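Local coordinates for protein CcbJ (Streptomyces caelestis, PDB 4HGZ) that is an S-adenosyl-L-methionine-dependent methyltransferase that probably transfers the methyl group to a nitrogen of its substrate, at residues V76-A81 / E102-H107; S199-L204 / L228-P233. All coordinates share one frame; numbering follows the deposited sequence.

Interaction 1 of 2, residues V76-A81 / E102-H107; sequences VAFPLA and EKAAAH
Phe78 reaches across from one helix and presses its ring against the C-terminal end of the next, meeting Lys103, Ala104 and His107. The imidazole of His107 and the phenyl ring form an offset stack, with centroids 4.8 Å apart and planes inclined by 26°. Phe78 CD1 lies over one face of the imidazole, near its rim, 3.7 Å from His107 CD2. The far end of the phenyl ring rests on the helix itself: Phe78 CZ comes to 3.6 Å from Ala104 N, and Phe78 CE1 to 4.1 Å from Ala104 CB. The Lys103 side chain runs obliquely to that of Phe78 and packs on it with its aliphatic part, placing CE 3.8 Å from Phe78 CE2. A bend at chi3 (61°) turns the lysine chain, and NZ ends in a hydrogen bond to Thr73 O, in a turn whose sequence fits a glycine-rich, Rossmann-type pattern. The imidazole is anchored too, because His107 ND1 is hydrogen-bonded to Asn109 N, which restrains the ring's rotation. In the S-adenosylmethionine-dependent methyltransferase fold, this contact joins helices 77-82 and 94-106, which follow successive parallel strands, 66-69 and 87-91. On the same helix as Phe78, Ala77 and Leu80 pack on these two strands, while Val76, Pro79 and Leu80 touch helix 50-61.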
loop_
_atom_site.group_PDB
_atom_site.type_symbol
_atom_site.label_atom_id
_atom_site.label_comp_id
_atom_site.label_asym_id
_atom_site.label_seq_id
_atom_site.Cartn_x
_atom_site.Cartn_y
_atom_site.Cartn_z
ATOM N N VAL C 76 -30.288 13.225 -16.682
ATOM C CA VAL C 76 -30.210 14.659 -16.452
ATOM C C VAL C 76 -31.280 15.429 -17.235
ATOM O O VAL C 76 -31.756 16.472 -16.788
ATOM C CB VAL C 76 -28.819 15.198 -16.844
ATOM C CG1 VAL C 76 -28.652 16.639 -16.388
ATOM C CG2 VAL C 76 -27.718 14.309 -16.257
ATOM N N ALA C 77 -31.666 14.907 -18.394
ATOM C CA ALA C 77 -32.587 15.605 -19.296
ATOM C C ALA C 77 -33.984 15.800 -18.702
ATOM O O ALA C 77 -34.570 16.874 -18.818
ATOM C CB ALA C 77 -32.669 14.892 -20.654
ATOM N N PHE C 78 -34.517 14.775 -18.055
ATOM C CA PHE C 78 -35.854 14.909 -17.489
ATOM C C PHE C 78 -35.920 15.858 -16.287
ATOM O O PHE C 78 -36.829 16.688 -16.194
ATOM C CB PHE C 78 -36.453 13.538 -17.174
ATOM C CG PHE C 78 -36.768 12.745 -18.400
ATOM C CD1 PHE C 78 -37.729 13.191 -19.293
ATOM C CD2 PHE C 78 -36.089 11.577 -18.681
ATOM C CE1 PHE C 78 -38.015 12.475 -20.431
ATOM C CE2 PHE C 78 -36.372 10.862 -19.820
ATOM C CZ PHE C 78 -37.338 11.307 -20.692
ATOM N N PRO C 79 -34.972 15.730 -15.350
ATOM C CA PRO C 79 -34.905 16.771 -14.336
ATOM C C PRO C 79 -34.744 18.148 -14.972
ATOM O O PRO C 79 -35.284 19.120 -14.464
ATOM C CB PRO C 79 -33.667 16.383 -13.533
ATOM C CG PRO C 79 -33.693 14.893 -13.581
ATOM C CD PRO C 79 -34.182 14.546 -14.973
ATOM N N LEU C 80 -34.019 18.241 -16.081
ATOM C CA LEU C 80 -33.948 19.522 -16.772
ATOM C C LEU C 80 -35.334 19.958 -17.221
ATOM O O LEU C 80 -35.710 21.125 -17.098
ATOM C CB LEU C 80 -32.999 19.461 -17.964
ATOM C CG LEU C 80 -31.578 19.915 -17.608
ATOM C CD1 LEU C 80 -30.589 19.610 -18.726
ATOM C CD2 LEU C 80 -31.556 21.411 -17.260
ATOM N N ALA C 81 -36.098 19.005 -17.737
ATOM C CA ALA C 81 -37.392 19.321 -18.309
ATOM C C ALA C 81 -38.335 19.785 -17.212
ATOM O O ALA C 81 -39.246 20.568 -17.469
ATOM C CB ALA C 81 -37.957 18.117 -19.063
ATOM N N GLU C 102 -39.496 6.744 -25.302
ATOM C CA GLU C 102 -40.631 6.118 -24.651
ATOM C C GLU C 102 -40.983 6.881 -23.375
ATOM O O GLU C 102 -42.116 7.316 -23.190
ATOM C CB GLU C 102 -40.281 4.667 -24.330
ATOM C CG GLU C 102 -41.457 3.762 -24.040
ATOM C CD GLU C 102 -41.032 2.309 -23.863
ATOM O OE1 GLU C 102 -39.831 2.008 -24.056
ATOM O OE2 GLU C 102 -41.900 1.470 -23.530
ATOM N N LYS C 103 -39.997 7.047 -22.502
ATOM C CA LYS C 103 -40.176 7.795 -21.260
ATOM C C LYS C 103 -40.659 9.220 -21.517
ATOM O O LYS C 103 -41.516 9.736 -20.795
ATOM C CB LYS C 103 -38.879 7.799 -20.451
ATOM C CG LYS C 103 -38.577 6.455 -19.800
ATOM C CD LYS C 103 -37.111 6.309 -19.417
ATOM C CE LYS C 103 -36.681 7.355 -18.411
ATOM N NZ LYS C 103 -35.313 7.078 -17.889
ATOM N N ALA C 104 -40.116 9.848 -22.554
ATOM C CA ALA C 104 -40.516 11.199 -22.921
ATOM C C ALA C 104 -42.012 11.266 -23.214
ATOM O O ALA C 104 -42.686 12.215 -22.816
ATOM C CB ALA C 104 -39.709 11.689 -24.119
ATOM N N ALA C 105 -42.524 10.257 -23.912
ATOM C CA ALA C 105 -43.941 10.228 -24.273
ATOM C C ALA C 105 -44.791 10.246 -23.023
ATOM O O ALA C 105 -45.856 10.852 -22.999
ATOM C CB ALA C 105 -44.270 8.994 -25.108
ATOM N N ALA C 106 -44.306 9.580 -21.983
ATOM C CA ALA C 106 -45.076 9.408 -20.760
ATOM C C ALA C 106 -44.781 10.482 -19.713
ATOM O O ALA C 106 -45.417 10.517 -18.667
ATOM C CB ALA C 106 -44.831 8.020 -20.179
ATOM N N HIS C 107 -43.824 11.358 -19.997
ATOM C CA HIS C 107 -43.390 12.347 -19.018
ATOM C C HIS C 107 -44.187 13.645 -19.106
ATOM O O HIS C 107 -44.416 14.170 -20.193
ATOM C CB HIS C 107 -41.914 12.648 -19.217
ATOM C CG HIS C 107 -41.246 13.229 -18.014
ATOM N ND1 HIS C 107 -41.226 14.582 -17.755
ATOM C CD2 HIS C 107 -40.557 12.641 -17.008
ATOM C CE1 HIS C 107 -40.550 14.803 -16.643
ATOM N NE2 HIS C 107 -40.137 13.642 -16.168
#

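Interaction 2 of 2, residues S199-L204 / L228-P233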
loop_
_atom_site.group_PDB
_atom_site.type_symbol
_atom_site.label_atom_id
_atom_site.label_comp_id
_atom_site.label_asym_id
_atom_site.label_seq_id
_atom_site.Cartn_x
_atom_site.Cartn_y
_atom_site.Cartn_z
ATOM N N SER C 199 -10.808 -4.334 -14.328
ATOM C CA SER C 199 -10.322 -3.126 -14.974
ATOM C C SER C 199 -8.861 -3.221 -15.429
ATOM O O SER C 199 -8.046 -3.928 -14.823
ATOM C CB SER C 199 -10.535 -1.942 -14.029
ATOM O OG SER C 199 -9.995 -0.752 -14.554
ATOM N N LYS C 200 -8.544 -2.526 -16.519
ATOM C CA LYS C 200 -7.158 -2.422 -16.994
ATOM C C LYS C 200 -6.818 -0.957 -17.168
ATOM O O LYS C 200 -7.521 -0.231 -17.862
ATOM C CB LYS C 200 -6.958 -3.156 -18.315
ATOM C CG LYS C 200 -7.020 -4.661 -18.200
ATOM C CD LYS C 200 -7.073 -5.317 -19.572
ATOM C CE LYS C 200 -5.811 -5.069 -20.364
ATOM N NZ LYS C 200 -5.834 -5.816 -21.644
ATOM N N HIS C 201 -5.759 -0.514 -16.508
ATOM C CA HIS C 201 -5.396 0.887 -16.544
ATOM C C HIS C 201 -4.016 1.027 -17.128
ATOM O O HIS C 201 -3.088 0.348 -16.705
ATOM C CB HIS C 201 -5.442 1.489 -15.141
ATOM C CG HIS C 201 -4.968 2.908 -15.066
ATOM N ND1 HIS C 201 -4.096 3.351 -14.096
ATOM C CD2 HIS C 201 -5.242 3.984 -15.844
ATOM C CE1 HIS C 201 -3.856 4.638 -14.275
ATOM N NE2 HIS C 201 -4.533 5.046 -15.334
ATOM N N ASP C 202 -3.889 1.902 -18.116
ATOM C CA ASP C 202 -2.595 2.228 -18.677
ATOM C C ASP C 202 -2.352 3.712 -18.459
ATOM O O ASP C 202 -2.897 4.555 -19.169
ATOM C CB ASP C 202 -2.543 1.866 -20.161
ATOM C CG ASP C 202 -1.259 2.324 -20.832
ATOM O OD1 ASP C 202 -0.609 3.270 -20.334
ATOM O OD2 ASP C 202 -0.909 1.734 -21.871
ATOM N N PRO C 203 -1.521 4.031 -17.467
ATOM C CA PRO C 203 -1.292 5.395 -17.031
ATOM C C PRO C 203 -0.509 6.201 -18.069
ATOM O O PRO C 203 -0.486 7.430 -18.011
ATOM C CB PRO C 203 -0.462 5.206 -15.758
ATOM C CG PRO C 203 0.340 3.984 -16.033
ATOM C CD PRO C 203 -0.590 3.083 -16.828
ATOM N N LEU C 204 0.131 5.517 -19.010
ATOM C CA LEU C 204 0.850 6.210 -20.086
ATOM C C LEU C 204 -0.116 6.683 -21.177
ATOM O O LEU C 204 -0.153 7.860 -21.501
ATOM C CB LEU C 204 1.946 5.320 -20.674
ATOM C CG LEU C 204 2.890 6.012 -21.649
ATOM C CD1 LEU C 204 3.215 7.407 -21.159
ATOM C CD2 LEU C 204 4.160 5.209 -21.838
ATOM N N LEU C 228 -12.473 4.320 -21.313
ATOM C CA LEU C 228 -12.310 5.762 -21.203
ATOM C C LEU C 228 -10.895 6.146 -21.614
ATOM O O LEU C 228 -9.965 5.361 -21.464
ATOM C CB LEU C 228 -12.537 6.223 -19.754
ATOM C CG LEU C 228 -13.853 5.833 -19.090
ATOM C CD1 LEU C 228 -13.786 6.117 -17.610
ATOM C CD2 LEU C 228 -15.037 6.550 -19.727
ATOM N N ARG C 229 -10.734 7.350 -22.139
ATOM C CA ARG C 229 -9.430 7.982 -22.113
ATOM C C ARG C 229 -9.600 9.233 -21.301
ATOM O O ARG C 229 -10.349 10.123 -21.703
ATOM C CB ARG C 229 -8.869 8.362 -23.499
ATOM C CG ARG C 229 -7.377 8.649 -23.358
ATOM C CD ARG C 229 -6.826 9.766 -24.219
ATOM N NE ARG C 229 -7.154 11.116 -23.771
ATOM C CZ ARG C 229 -6.253 12.057 -23.497
ATOM N NH1 ARG C 229 -4.953 11.800 -23.589
ATOM N NH2 ARG C 229 -6.656 13.263 -23.130
ATOM N N TYR C 230 -8.914 9.314 -20.163
ATOM C CA TYR C 230 -9.094 10.481 -19.300
ATOM C C TYR C 230 -8.043 11.541 -19.576
ATOM O O TYR C 230 -7.031 11.278 -20.226
ATOM C CB TYR C 230 -9.084 10.088 -17.822
ATOM C CG TYR C 230 -7.843 9.354 -17.383
ATOM C CD1 TYR C 230 -6.681 10.041 -17.066
ATOM C CD2 TYR C 230 -7.833 7.974 -17.285
ATOM C CE1 TYR C 230 -5.539 9.370 -16.667
ATOM C CE2 TYR C 230 -6.690 7.292 -16.886
ATOM C CZ TYR C 230 -5.552 7.999 -16.582
ATOM O OH TYR C 230 -4.430 7.329 -16.180
ATOM N N ALA C 231 -8.293 12.750 -19.094
ATOM C CA ALA C 231 -7.296 13.801 -19.176
ATOM C C ALA C 231 -7.057 14.362 -17.786
ATOM O O ALA C 231 -7.952 14.361 -16.938
ATOM C CB ALA C 231 -7.761 14.890 -20.089
ATOM N N TYR C 232 -5.850 14.845 -17.546
ATOM C CA TYR C 232 -5.604 15.563 -16.327
ATOM C C TYR C 232 -6.119 16.982 -16.503
ATOM O O TYR C 232 -6.105 17.515 -17.612
ATOM C CB TYR C 232 -4.128 15.571 -16.029
ATOM C CG TYR C 232 -3.605 14.263 -15.503
ATOM C CD1 TYR C 232 -3.570 14.007 -14.135
ATOM C CD2 TYR C 232 -3.120 13.296 -16.362
ATOM C CE1 TYR C 232 -3.076 12.826 -13.649
ATOM C CE2 TYR C 232 -2.617 12.116 -15.883
ATOM C CZ TYR C 232 -2.595 11.891 -14.532
ATOM O OH TYR C 232 -2.102 10.718 -14.061
ATOM N N PRO C 233 -6.590 17.596 -15.412
ATOM C CA PRO C 233 -7.116 18.961 -15.440
ATOM C C PRO C 233 -6.271 19.941 -16.265
ATOM O O PRO C 233 -6.812 20.673 -17.091
ATOM C CB PRO C 233 -7.101 19.352 -13.963
ATOM C CG PRO C 233 -7.453 18.065 -13.280
ATOM C CD PRO C 233 -6.732 16.984 -14.074
#
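Tyr230 brings the edge of its ring up to the edge of the His201 imidazole, with neither ring lying over the other's face. The setting is a four-stranded antiparallel meander: strands 193-202 and 221-229 each flank strand 207-216, so the two aromatic side chains bridge the ends of strands that are not direct neighbours. The CA atoms of Pro203 and Tyr230 are accordingly 9.6 Å apart, and side chains do the touching. The two side chains cross at about a right angle, while their ring planes differ by only 36°. His201 NE2 and Tyr230 OH form a nearly straight hydrogen bond (175°) in which either could be the donor; its modelled length of 2.4 Å is doubtful at this resolution. CG anti to the backbone N (chi1 175°) brings the end of the imidazole within reach of the tyrosine hydroxyl, and the other nitrogen, ND1, bonds to Ala179 O, giving each ring nitrogen a polar partner. Nearby, the assembly closes in: Tyr232 stacks on Tyr232 of a second subunit, and Lys200 forms a salt bridge with Glu188 of a third. Pro203 completes the contact, its CA lying 3.8 Å from Tyr230 OH.

The two contacts share no helix or strand and sit on opposite sides of the chain's centre, with their centres about 32 Å apart. Interaction 1 belongs to the methyltransferase domain and packs one helix against another through a buried aromatic ring; interaction 2 spans strand ends of the separate antiparallel sheet. Both are partly buried, and each pairs a histidine with an aromatic residue, yet the chemistry differs: offset stacking with apolar flanks in 76-81/102-107, a polar edge-to-edge meeting in 199-204/228-233. The first buries twice the surface, 230 against 115 Å². Other subunits reach the second contact, whereas none in the assembly touches the first.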